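Local coordinates for protein hydroxyethylphosphonate dioxygenase (Streptomyces albus, PDB 6B9R) that oxidises 2-hydroxyethylphosphonate with dioxygen at a non-haem iron centre, cleaving its carbon-carbon bond to yield hydroxymethylphosphonate, at residues 26-31 and 68-73; 122-127 and 364-369; 151-156 and 205-210. One frame throughout, in Å; residues are numbered along the deposited sequence.

Contact 1 (26-31 and 68-73); sequences NDLKRN and WPLNER. With 2HE ((2-hydroxyethyl)phosphonic acid), chain Q.
Leu-28 and Trp-68 each point their CB at the other segment and set CG anti to the carbonyl carbon, beside the backbone N (chi1 -79° and -73°), on chains that have just left their helices. Leu-28 then places CD1 over one face of the indole, 3.5 Å from Trp-68 CG and offset toward the rim, a CH-pi contact on the five-membered ring. Its other branch reaches Pro-69 tip to tip, with Leu-28 CD2 3.9 Å from Pro-69 CG. A forked aliphatic side chain suits this place because one methyl can lie on the flat ring while the second meets the neighbouring proline. Arg-30 slides past Trp-68 in the opposite direction, bringing its CG to 4.0 Å from Trp-68 NE1, with the guanidinium and indole planes 74° apart. Its NH2 donates to Leu-28 O at 2.8 Å, in both the guanidinium and the carbonyl plane, a bond that leaves the guanidinium folded back on the carbonyl of the residue two before it. Asp-38 OD2 takes both Arg-30 NE in a salt bridge and Trp-68 NE1 in a hydrogen bond, while Arg-30 NH1 pairs with Asp-113 of the second subunit. Lys-29 takes no part in this cluster; its CE is 3.2 Å from O2 of a substrate held by Arg-103, Tyr-111 and Asn-146 of the second subunit and by Trp-449 NE1 of this chain. Pro-69 centres an inverse gamma turn, and Lys-29, with positive phi, is the C-prime residue of the Schellman motif that closes helix 10-27, Arg-30 N bonding to Ala-25 O.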
loop_
_atom_site.group_PDB
_atom_site.type_symbol
_atom_site.label_atom_id
_atom_site.label_comp_id
_atom_site.label_asym_id
_atom_site.label_seq_id
_atom_site.Cartn_x
_atom_site.Cartn_y
_atom_site.Cartn_z
ATOM N N ASN A 26 -21.242 -4.808 -5.121
ATOM C CA ASN A 26 -20.769 -5.372 -6.384
ATOM C C ASN A 26 -19.696 -6.430 -6.159
ATOM O O ASN A 26 -19.708 -7.490 -6.795
ATOM C CB ASN A 26 -20.206 -4.273 -7.283
ATOM C CG ASN A 26 -21.273 -3.463 -7.976
ATOM O OD1 ASN A 26 -22.459 -3.807 -7.963
ATOM N ND2 ASN A 26 -20.851 -2.380 -8.611
ATOM N N ASP A 27 -18.724 -6.135 -5.281
ATOM C CA ASP A 27 -17.607 -7.050 -5.071
ATOM C C ASP A 27 -18.051 -8.364 -4.440
ATOM O O ASP A 27 -17.422 -9.402 -4.675
ATOM C CB ASP A 27 -16.536 -6.386 -4.200
ATOM C CG ASP A 27 -15.774 -5.308 -4.939
ATOM O OD1 ASP A 27 -15.998 -5.134 -6.152
ATOM O OD2 ASP A 27 -14.944 -4.638 -4.298
ATOM N N LEU A 28 -19.129 -8.344 -3.660
ATOM C CA LEU A 28 -19.676 -9.538 -3.039
ATOM C C LEU A 28 -20.741 -10.205 -3.896
ATOM O O LEU A 28 -21.393 -11.144 -3.430
ATOM C CB LEU A 28 -20.245 -9.193 -1.649
ATOM C CG LEU A 28 -19.132 -9.077 -0.589
ATOM C CD1 LEU A 28 -19.588 -8.308 0.658
ATOM C CD2 LEU A 28 -18.662 -10.465 -0.181
ATOM N N LYS A 29 -20.924 -9.745 -5.139
ATOM C CA LYS A 29 -21.987 -10.250 -6.008
ATOM C C LYS A 29 -23.340 -10.215 -5.295
ATOM O O LYS A 29 -24.144 -11.154 -5.372
ATOM C CB LYS A 29 -21.645 -11.653 -6.518
ATOM C CG LYS A 29 -20.281 -11.729 -7.233
ATOM C CD LYS A 29 -20.197 -10.674 -8.352
ATOM C CE LYS A 29 -19.037 -10.920 -9.329
ATOM N NZ LYS A 29 -17.708 -10.725 -8.699
ATOM N N ARG A 30 -23.601 -9.106 -4.599
ATOM C CA ARG A 30 -24.910 -8.815 -4.017
ATOM C C ARG A 30 -25.557 -7.692 -4.826
ATOM O O ARG A 30 -25.103 -6.542 -4.770
ATOM C CB ARG A 30 -24.777 -8.416 -2.547
ATOM C CG ARG A 30 -23.956 -9.412 -1.694
ATOM C CD ARG A 30 -24.568 -10.812 -1.792
ATOM N NE ARG A 30 -24.380 -11.653 -0.604
ATOM C CZ ARG A 30 -23.377 -12.513 -0.433
ATOM N NH1 ARG A 30 -23.326 -13.248 0.670
ATOM N NH2 ARG A 30 -22.420 -12.635 -1.352
ATOM N N ASN A 31 -26.605 -8.009 -5.581
ATOM C CA ASN A 31 -27.305 -6.941 -6.277
ATOM C C ASN A 31 -28.232 -6.253 -5.278
ATOM O O ASN A 31 -28.225 -6.560 -4.083
ATOM C CB ASN A 31 -28.015 -7.470 -7.522
ATOM C CG ASN A 31 -29.106 -8.474 -7.206
ATOM O OD1 ASN A 31 -29.511 -8.639 -6.055
ATOM N ND2 ASN A 31 -29.606 -9.137 -8.247
ATOM N N TRP A 68 -21.518 -9.117 6.280
ATOM C CA TRP A 68 -20.611 -9.370 5.177
ATOM C C TRP A 68 -19.189 -9.508 5.700
ATOM O O TRP A 68 -18.863 -8.989 6.775
ATOM C CB TRP A 68 -20.652 -8.227 4.150
ATOM C CG TRP A 68 -21.873 -8.159 3.289
ATOM C CD1 TRP A 68 -22.777 -9.160 3.041
ATOM C CD2 TRP A 68 -22.328 -7.013 2.556
ATOM N NE1 TRP A 68 -23.763 -8.700 2.188
ATOM C CE2 TRP A 68 -23.516 -7.384 1.889
ATOM C CE3 TRP A 68 -21.852 -5.706 2.409
ATOM C CZ2 TRP A 68 -24.226 -6.496 1.075
ATOM C CZ3 TRP A 68 -22.559 -4.824 1.607
ATOM C CH2 TRP A 68 -23.739 -5.228 0.951
ATOM N N PRO A 69 -18.293 -10.200 4.950
ATOM C CA PRO A 69 -16.888 -10.324 5.357
ATOM C C PRO A 69 -16.056 -9.093 5.019
ATOM O O PRO A 69 -15.024 -9.182 4.352
ATOM C CB PRO A 69 -16.411 -11.547 4.569
ATOM C CG PRO A 69 -17.202 -11.488 3.316
ATOM C CD PRO A 69 -18.587 -11.037 3.770
ATOM N N LEU A 70 -16.515 -7.929 5.465
ATOM C CA LEU A 70 -15.722 -6.718 5.311
ATOM C C LEU A 70 -15.713 -5.957 6.630
ATOM O O LEU A 70 -16.378 -6.333 7.607
ATOM C CB LEU A 70 -16.239 -5.843 4.158
ATOM C CG LEU A 70 -17.724 -5.467 4.053
ATOM C CD1 LEU A 70 -18.248 -4.618 5.217
ATOM C CD2 LEU A 70 -17.956 -4.744 2.741
ATOM N N ASN A 71 -14.940 -4.871 6.645
ATOM C CA ASN A 71 -14.736 -4.048 7.820
ATOM C C ASN A 71 -15.432 -2.707 7.666
ATOM O O ASN A 71 -15.626 -2.215 6.551
ATOM C CB ASN A 71 -13.240 -3.829 8.053
ATOM C CG ASN A 71 -12.506 -5.122 8.124
ATOM O OD1 ASN A 71 -12.566 -5.818 9.138
ATOM N ND2 ASN A 71 -11.842 -5.489 7.031
ATOM N N GLU A 72 -15.807 -2.129 8.808
ATOM C CA GLU A 72 -16.338 -0.774 8.816
ATOM C C GLU A 72 -15.411 0.164 8.053
ATOM O O GLU A 72 -15.867 1.031 7.297
ATOM C CB GLU A 72 -16.529 -0.300 10.256
ATOM C CG GLU A 72 -17.540 -1.109 11.081
ATOM C CD GLU A 72 -16.908 -2.278 11.837
ATOM O OE1 GLU A 72 -15.742 -2.630 11.546
ATOM O OE2 GLU A 72 -17.584 -2.848 12.722
ATOM N N ARG A 73 -14.097 -0.033 8.212
ATOM C CA ARG A 73 -13.095 0.739 7.484
ATOM C C ARG A 73 -13.312 0.687 5.974
ATOM O O ARG A 73 -12.982 1.647 5.267
ATOM C CB ARG A 73 -11.695 0.206 7.814
ATOM C CG ARG A 73 -10.750 1.183 8.410
ATOM C CD ARG A 73 -9.368 0.547 8.674
ATOM N NE ARG A 73 -8.285 1.509 8.441
ATOM C CZ ARG A 73 -7.432 1.436 7.423
ATOM N NH1 ARG A 73 -6.481 2.344 7.280
ATOM N NH2 ARG A 73 -7.539 0.451 6.546
HETATM O O3 2HE Q . -20.806 -10.868 -14.295
HETATM P P 2HE Q . -19.897 -11.714 -13.283
HETATM O O1 2HE Q . -18.543 -11.081 -13.107
HETATM O O2 2HE Q . -20.696 -11.787 -11.888
HETATM C CA 2HE Q . -19.588 -13.372 -13.910
HETATM C CB 2HE Q . -18.578 -13.967 -12.950
HETATM O O4 2HE Q . -17.433 -13.110 -12.887
#

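Contact 2 (122-127 and 364-369); sequences YRPEWI and HQYLYV
Tyr-122 holds one ring face against Tyr-366 CB, 3.9 Å from the ring centroid. The CG of Tyr-122 stands anti to its carbonyl carbon (chi1 -66°), and the side chain crosses both His-364 and Tyr-366. On the His-364 side, Tyr-122 CE2 lies 3.7 Å from His-364 CB, while the hydroxyl reaches the peptide groups beyond and makes a weak hydrogen bond to Leu-417 O. A tyrosine suits the site: its ring supplies a broad apolar face and its OH meets a polar backbone. The two strands come from different sheets and run in nearly the same direction, consistent with the bicupin architecture of this enzyme, in which one cupin sheet packs face to face on the other and side chains, not backbone bonds, fill the interface. Replacing Tyr-122 by an alanine would probably take the ring from Tyr-366 CB, leave Leu-417 O without its weak partner and open a gap between the sheets. Tyr-366 swings its own CG anti to the backbone N (chi1 164°), and its ring is inclined at 43° to that of Tyr-122. Pro-124 meets this second ring off-centre through CB and CG, the latter 3.6 Å from Tyr-366 CE2; a compact proline fits beside it without adding a polar group. At its end the Tyr-366 hydroxyl bonds to Thr-114 OG1, which also bonds to Pro-124 O. Further along, Trp-126 CD1 comes within 3.6 Å of Tyr-368 OH, while Arg-112 makes a cation-pi contact with the same indole.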
loop_
_atom_site.group_PDB
_atom_site.type_symbol
_atom_site.label_atom_id
_atom_site.label_comp_id
_atom_site.label_asym_id
_atom_site.label_seq_id
_atom_site.Cartn_x
_atom_site.Cartn_y
_atom_site.Cartn_z
ATOM N N TYR A 122 1.676 13.375 6.753
ATOM C CA TYR A 122 2.575 14.291 7.451
ATOM C C TYR A 122 2.073 14.548 8.859
ATOM O O TYR A 122 0.870 14.744 9.076
ATOM C CB TYR A 122 2.665 15.647 6.764
ATOM C CG TYR A 122 3.279 15.689 5.404
ATOM C CD1 TYR A 122 4.659 15.579 5.232
ATOM C CD2 TYR A 122 2.488 15.919 4.287
ATOM C CE1 TYR A 122 5.218 15.640 3.968
ATOM C CE2 TYR A 122 3.037 15.998 3.033
ATOM C CZ TYR A 122 4.400 15.859 2.874
ATOM O OH TYR A 122 4.932 15.941 1.606
ATOM N N ARG A 123 3.005 14.576 9.809
ATOM C CA ARG A 123 2.783 15.154 11.138
ATOM C C ARG A 123 3.937 16.115 11.397
ATOM O O ARG A 123 4.891 15.786 12.120
ATOM C CB ARG A 123 2.680 14.074 12.214
ATOM C CG ARG A 123 1.413 13.198 12.078
ATOM C CD ARG A 123 0.165 13.974 12.457
ATOM N NE ARG A 123 -1.051 13.141 12.394
ATOM C CZ ARG A 123 -1.757 12.945 11.286
ATOM N NH1 ARG A 123 -1.381 13.509 10.155
ATOM N NH2 ARG A 123 -2.849 12.190 11.315
ATOM N N PRO A 124 3.889 17.316 10.807
ATOM C CA PRO A 124 5.057 18.206 10.836
ATOM C C PRO A 124 4.965 19.247 11.932
ATOM O O PRO A 124 4.061 20.091 11.926
ATOM C CB PRO A 124 5.016 18.854 9.453
ATOM C CG PRO A 124 3.521 18.970 9.167
ATOM C CD PRO A 124 2.853 17.822 9.897
ATOM N N GLU A 125 5.903 19.218 12.873
ATOM C CA GLU A 125 5.868 20.116 14.014
ATOM C C GLU A 125 7.097 21.012 13.986
ATOM O O GLU A 125 8.211 20.542 13.735
ATOM C CB GLU A 125 5.803 19.336 15.342
ATOM C CG GLU A 125 4.598 18.405 15.464
ATOM C CD GLU A 125 3.326 19.131 15.871
ATOM O OE1 GLU A 125 3.280 19.660 16.998
ATOM O OE2 GLU A 125 2.375 19.169 15.059
ATOM N N TRP A 126 6.866 22.306 14.179
ATOM C CA TRP A 126 7.893 23.234 14.617
ATOM C C TRP A 126 8.128 22.986 16.100
ATOM O O TRP A 126 7.166 22.893 16.867
ATOM C CB TRP A 126 7.408 24.661 14.357
ATOM C CG TRP A 126 8.271 25.797 14.835
ATOM C CD1 TRP A 126 9.112 26.561 14.074
ATOM C CD2 TRP A 126 8.338 26.334 16.169
ATOM N NE1 TRP A 126 9.711 27.525 14.855
ATOM C CE2 TRP A 126 9.254 27.406 16.142
ATOM C CE3 TRP A 126 7.727 25.998 17.385
ATOM C CZ2 TRP A 126 9.571 28.150 17.282
ATOM C CZ3 TRP A 126 8.037 26.743 18.520
ATOM C CH2 TRP A 126 8.949 27.806 18.457
ATOM N N ILE A 127 9.390 22.838 16.513
ATOM C CA ILE A 127 9.677 22.519 17.910
ATOM C C ILE A 127 10.907 23.299 18.355
ATOM O O ILE A 127 11.994 23.123 17.796
ATOM C CB ILE A 127 9.894 21.012 18.149
ATOM C CG1 ILE A 127 8.741 20.185 17.554
ATOM C CG2 ILE A 127 10.038 20.755 19.650
ATOM C CD1 ILE A 127 8.951 18.693 17.620
ATOM N N HIS A 364 3.117 13.783 -2.369
ATOM C CA HIS A 364 2.627 14.889 -1.546
ATOM C C HIS A 364 3.762 15.880 -1.327
ATOM O O HIS A 364 4.928 15.497 -1.284
ATOM C CB HIS A 364 2.161 14.387 -0.177
ATOM C CG HIS A 364 1.020 13.416 -0.230
ATOM N ND1 HIS A 364 -0.297 13.817 -0.228
ATOM C CD2 HIS A 364 1.001 12.063 -0.264
ATOM C CE1 HIS A 364 -1.081 12.755 -0.262
ATOM N NE2 HIS A 364 -0.317 11.678 -0.290
ATOM N N GLN A 365 3.433 17.155 -1.122
ATOM C CA GLN A 365 4.475 18.126 -0.790
ATOM C C GLN A 365 4.087 18.964 0.419
ATOM O O GLN A 365 2.920 19.328 0.589
ATOM C CB GLN A 365 4.789 19.051 -1.974
ATOM C CG GLN A 365 5.187 18.267 -3.210
ATOM C CD GLN A 365 5.628 19.156 -4.338
ATOM O OE1 GLN A 365 6.669 19.818 -4.249
ATOM N NE2 GLN A 365 4.843 19.178 -5.413
ATOM N N TYR A 366 5.092 19.291 1.229
ATOM C CA TYR A 366 4.968 20.177 2.375
ATOM C C TYR A 366 5.986 21.300 2.205
ATOM O O TYR A 366 7.147 21.039 1.878
ATOM C CB TYR A 366 5.205 19.395 3.683
ATOM C CG TYR A 366 5.475 20.255 4.898
ATOM C CD1 TYR A 366 6.768 20.685 5.196
ATOM C CD2 TYR A 366 4.444 20.626 5.756
ATOM C CE1 TYR A 366 7.020 21.474 6.293
ATOM C CE2 TYR A 366 4.683 21.419 6.859
ATOM C CZ TYR A 366 5.986 21.842 7.126
ATOM O OH TYR A 366 6.259 22.626 8.228
ATOM N N LEU A 367 5.561 22.538 2.431
ATOM C CA LEU A 367 6.430 23.694 2.292
ATOM C C LEU A 367 6.430 24.473 3.596
ATOM O O LEU A 367 5.411 24.547 4.282
ATOM C CB LEU A 367 5.964 24.610 1.152
ATOM C CG LEU A 367 5.695 23.995 -0.222
ATOM C CD1 LEU A 367 5.210 25.082 -1.180
ATOM C CD2 LEU A 367 6.948 23.319 -0.768
ATOM N N TYR A 368 7.580 25.056 3.939
ATOM C CA TYR A 368 7.681 25.898 5.124
ATOM C C TYR A 368 8.644 27.032 4.800
ATOM O O TYR A 368 9.753 26.770 4.333
ATOM C CB TYR A 368 8.170 25.097 6.343
ATOM C CG TYR A 368 8.343 25.948 7.587
ATOM C CD1 TYR A 368 7.291 26.144 8.466
ATOM C CD2 TYR A 368 9.565 26.572 7.872
ATOM C CE1 TYR A 368 7.439 26.951 9.597
ATOM C CE2 TYR A 368 9.720 27.357 8.991
ATOM C CZ TYR A 368 8.654 27.540 9.856
ATOM O OH TYR A 368 8.832 28.341 10.972
ATOM N N VAL A 369 8.232 28.277 5.024
ATOM C CA VAL A 369 9.034 29.423 4.593
ATOM C C VAL A 369 10.052 29.748 5.680
ATOM O O VAL A 369 9.693 30.240 6.752
ATOM C CB VAL A 369 8.173 30.648 4.264
ATOM C CG1 VAL A 369 9.082 31.845 3.957
ATOM C CG2 VAL A 369 7.278 30.350 3.082
#

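Contact 3 (151-156 and 205-210); sequences LYQFTY and ALTYGG. With FE (Fe (III) ion), chain E; 2HE ((2-hydroxyethyl)phosphonic acid), chain F.
Gln-153 and Thr-207 face each other as a non-hydrogen-bonded pair of two antiparallel strands in the iron-binding cupin barrel. The glutamine sets CG anti to its backbone N (chi1 -167°) and is extended beyond it, reaching out from the sheet so that OE1 binds the iron at 2.1 Å; His-149 and His-190 are the other protein ligands. Its NE2 has two acceptors, Thr-155 OG1 at 2.6 Å, in the amide plane with a nearly straight bond, and O4 of the substrate at 3.1 Å. An amide suits the position because its oxygen serves the metal while its nitrogen fixes the rotation of the group. Thr-207 packs its CG2 at 3.4 Å from Gln-153 OE1 and holds OG1 between its backbone N and carbonyl carbon (chi1 69°), where it bonds to Arg-123 O. The other face of the sheet is aromatic and aliphatic. Phe-154 and Leu-206 lie side by side, pointing the same way, linked by backbone hydrogen bonds in both directions. Tyr-152 CB sits over the face of the Tyr-208 ring, whose hydroxyl bonds to His-339 ND1. At the strand end, Leu-151 CD2 lies 3.7 Å from Gly-209 CA, which has no side chain.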
loop_
_atom_site.group_PDB
_atom_site.type_symbol
_atom_site.label_atom_id
_atom_site.label_comp_id
_atom_site.label_asym_id
_atom_site.label_seq_id
_atom_site.Cartn_x
_atom_site.Cartn_y
_atom_site.Cartn_z
ATOM N N LEU A 151 6.340 6.909 13.552
ATOM C CA LEU A 151 6.521 7.656 12.315
ATOM C C LEU A 151 8.001 7.862 12.005
ATOM O O LEU A 151 8.817 8.084 12.904
ATOM C CB LEU A 151 5.805 9.004 12.390
ATOM C CG LEU A 151 4.272 8.917 12.417
ATOM C CD1 LEU A 151 3.630 10.286 12.139
ATOM C CD2 LEU A 151 3.804 7.889 11.400
ATOM N N TYR A 152 8.342 7.754 10.721
ATOM C CA TYR A 152 9.650 8.192 10.249
ATOM C C TYR A 152 9.838 9.671 10.557
ATOM O O TYR A 152 8.872 10.431 10.634
ATOM C CB TYR A 152 9.768 7.972 8.741
ATOM C CG TYR A 152 9.721 6.520 8.328
ATOM C CD1 TYR A 152 8.508 5.842 8.214
ATOM C CD2 TYR A 152 10.894 5.831 8.037
ATOM C CE1 TYR A 152 8.475 4.506 7.838
ATOM C CE2 TYR A 152 10.870 4.505 7.651
ATOM C CZ TYR A 152 9.664 3.850 7.548
ATOM O OH TYR A 152 9.657 2.536 7.166
ATOM N N GLN A 153 11.085 10.104 10.729
ATOM C CA GLN A 153 11.289 11.531 10.938
ATOM C C GLN A 153 12.344 12.093 10.004
ATOM O O GLN A 153 13.426 11.521 9.854
ATOM C CB GLN A 153 11.673 11.849 12.379
ATOM C CG GLN A 153 11.570 13.330 12.687
ATOM C CD GLN A 153 11.622 13.602 14.179
ATOM O OE1 GLN A 153 10.914 12.975 14.951
ATOM N NE2 GLN A 153 12.472 14.534 14.586
ATOM N N PHE A 154 12.006 13.206 9.372
ATOM C CA PHE A 154 12.962 14.091 8.730
ATOM C C PHE A 154 13.031 15.351 9.570
ATOM O O PHE A 154 12.000 15.983 9.826
ATOM C CB PHE A 154 12.545 14.447 7.299
ATOM C CG PHE A 154 13.330 15.580 6.749
ATOM C CD1 PHE A 154 14.602 15.374 6.240
ATOM C CD2 PHE A 154 12.837 16.869 6.802
ATOM C CE1 PHE A 154 15.358 16.437 5.770
ATOM C CE2 PHE A 154 13.600 17.941 6.342
ATOM C CZ PHE A 154 14.862 17.719 5.816
ATOM N N THR A 155 14.234 15.728 9.987
ATOM C CA THR A 155 14.411 16.884 10.844
ATOM C C THR A 155 15.356 17.868 10.179
ATOM O O THR A 155 16.428 17.479 9.708
ATOM C CB THR A 155 14.949 16.474 12.213
ATOM O OG1 THR A 155 14.045 15.531 12.810
ATOM C CG2 THR A 155 15.055 17.685 13.111
ATOM N N TYR A 156 14.948 19.129 10.137
ATOM C CA TYR A 156 15.764 20.236 9.652
ATOM C C TYR A 156 16.129 21.133 10.827
ATOM O O TYR A 156 15.248 21.512 11.602
ATOM C CB TYR A 156 15.000 21.037 8.599
ATOM C CG TYR A 156 15.780 22.206 8.076
ATOM C CD1 TYR A 156 16.654 22.052 7.016
ATOM C CD2 TYR A 156 15.643 23.468 8.646
ATOM C CE1 TYR A 156 17.379 23.134 6.529
ATOM C CE2 TYR A 156 16.362 24.549 8.171
ATOM C CZ TYR A 156 17.231 24.375 7.115
ATOM O OH TYR A 156 17.940 25.457 6.644
ATOM N N ALA A 205 10.484 19.327 12.644
ATOM C CA ALA A 205 10.403 17.872 12.803
ATOM C C ALA A 205 9.254 17.379 11.934
ATOM O O ALA A 205 8.092 17.398 12.351
ATOM C CB ALA A 205 10.191 17.499 14.270
ATOM N N LEU A 206 9.575 16.966 10.708
ATOM C CA LEU A 206 8.573 16.588 9.726
ATOM C C LEU A 206 8.436 15.066 9.744
ATOM O O LEU A 206 9.053 14.342 8.957
ATOM C CB LEU A 206 8.966 17.121 8.337
ATOM C CG LEU A 206 9.426 18.592 8.260
ATOM C CD1 LEU A 206 9.636 19.043 6.809
ATOM C CD2 LEU A 206 8.457 19.528 8.979
ATOM N N THR A 207 7.618 14.575 10.672
ATOM C CA THR A 207 7.377 13.140 10.717
ATOM C C THR A 207 6.297 12.750 9.707
ATOM O O THR A 207 5.450 13.559 9.320
ATOM C CB THR A 207 6.977 12.672 12.125
ATOM O OG1 THR A 207 5.677 13.173 12.456
ATOM C CG2 THR A 207 7.979 13.151 13.178
ATOM N N TYR A 208 6.346 11.493 9.273
ATOM C CA TYR A 208 5.445 10.990 8.245
ATOM C C TYR A 208 5.469 9.468 8.293
ATOM O O TYR A 208 6.318 8.855 8.952
ATOM C CB TYR A 208 5.813 11.537 6.856
ATOM C CG TYR A 208 7.078 10.943 6.254
ATOM C CD1 TYR A 208 8.336 11.433 6.608
ATOM C CD2 TYR A 208 7.011 9.911 5.318
ATOM C CE1 TYR A 208 9.497 10.898 6.064
ATOM C CE2 TYR A 208 8.176 9.360 4.762
ATOM C CZ TYR A 208 9.422 9.869 5.143
ATOM O OH TYR A 208 10.593 9.352 4.604
ATOM N N GLY A 209 4.491 8.862 7.613
ATOM C CA GLY A 209 4.245 7.442 7.801
ATOM C C GLY A 209 4.487 6.551 6.589
ATOM O O GLY A 209 5.296 5.619 6.649
ATOM N N GLY A 210 3.766 6.765 5.510
ATOM C CA GLY A 210 3.944 5.870 4.404
ATOM C C GLY A 210 3.193 4.551 4.503
ATOM O O GLY A 210 2.073 4.451 5.022
HETATM FE FE FE E . 10.595 12.663 17.034
HETATM O O3 2HE F . 9.660 13.309 19.219
HETATM P P 2HE F . 9.806 14.272 20.343
HETATM O O1 2HE F . 10.380 13.525 21.647
HETATM O O2 2HE F . 8.398 14.981 20.699
HETATM C CA 2HE F . 10.993 15.507 19.766
HETATM C CB 2HE F . 10.692 15.768 18.293
HETATM O O4 2HE F . 11.198 14.715 17.456
HETATM O O HOH W 1 8.780 14.281 16.247
#

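Overall arrangement
All three contacts are largely buried, but contact 1 is peripheral, its centre about 29 Å from that of the chain, in helix ends and loops covered by the second subunit, whereas contacts 2 and 3 lie near the middle, their centres about 9 Å apart. These two share one sheet, strands 123-129 and 202-208 being neighbours in it, and Leu-206 packs on both Pro-124 and Tyr-366. Contact 3 is a backbone-bonded strand pair carrying iron chemistry; contact 2 joins two sheets through aromatic side chains; contact 1 combines apolar packing with charges that cross the dimer. The subunits complete each other's sites: Lys-29 NZ of the second subunit hydrogen-bonds the substrate at contact 3.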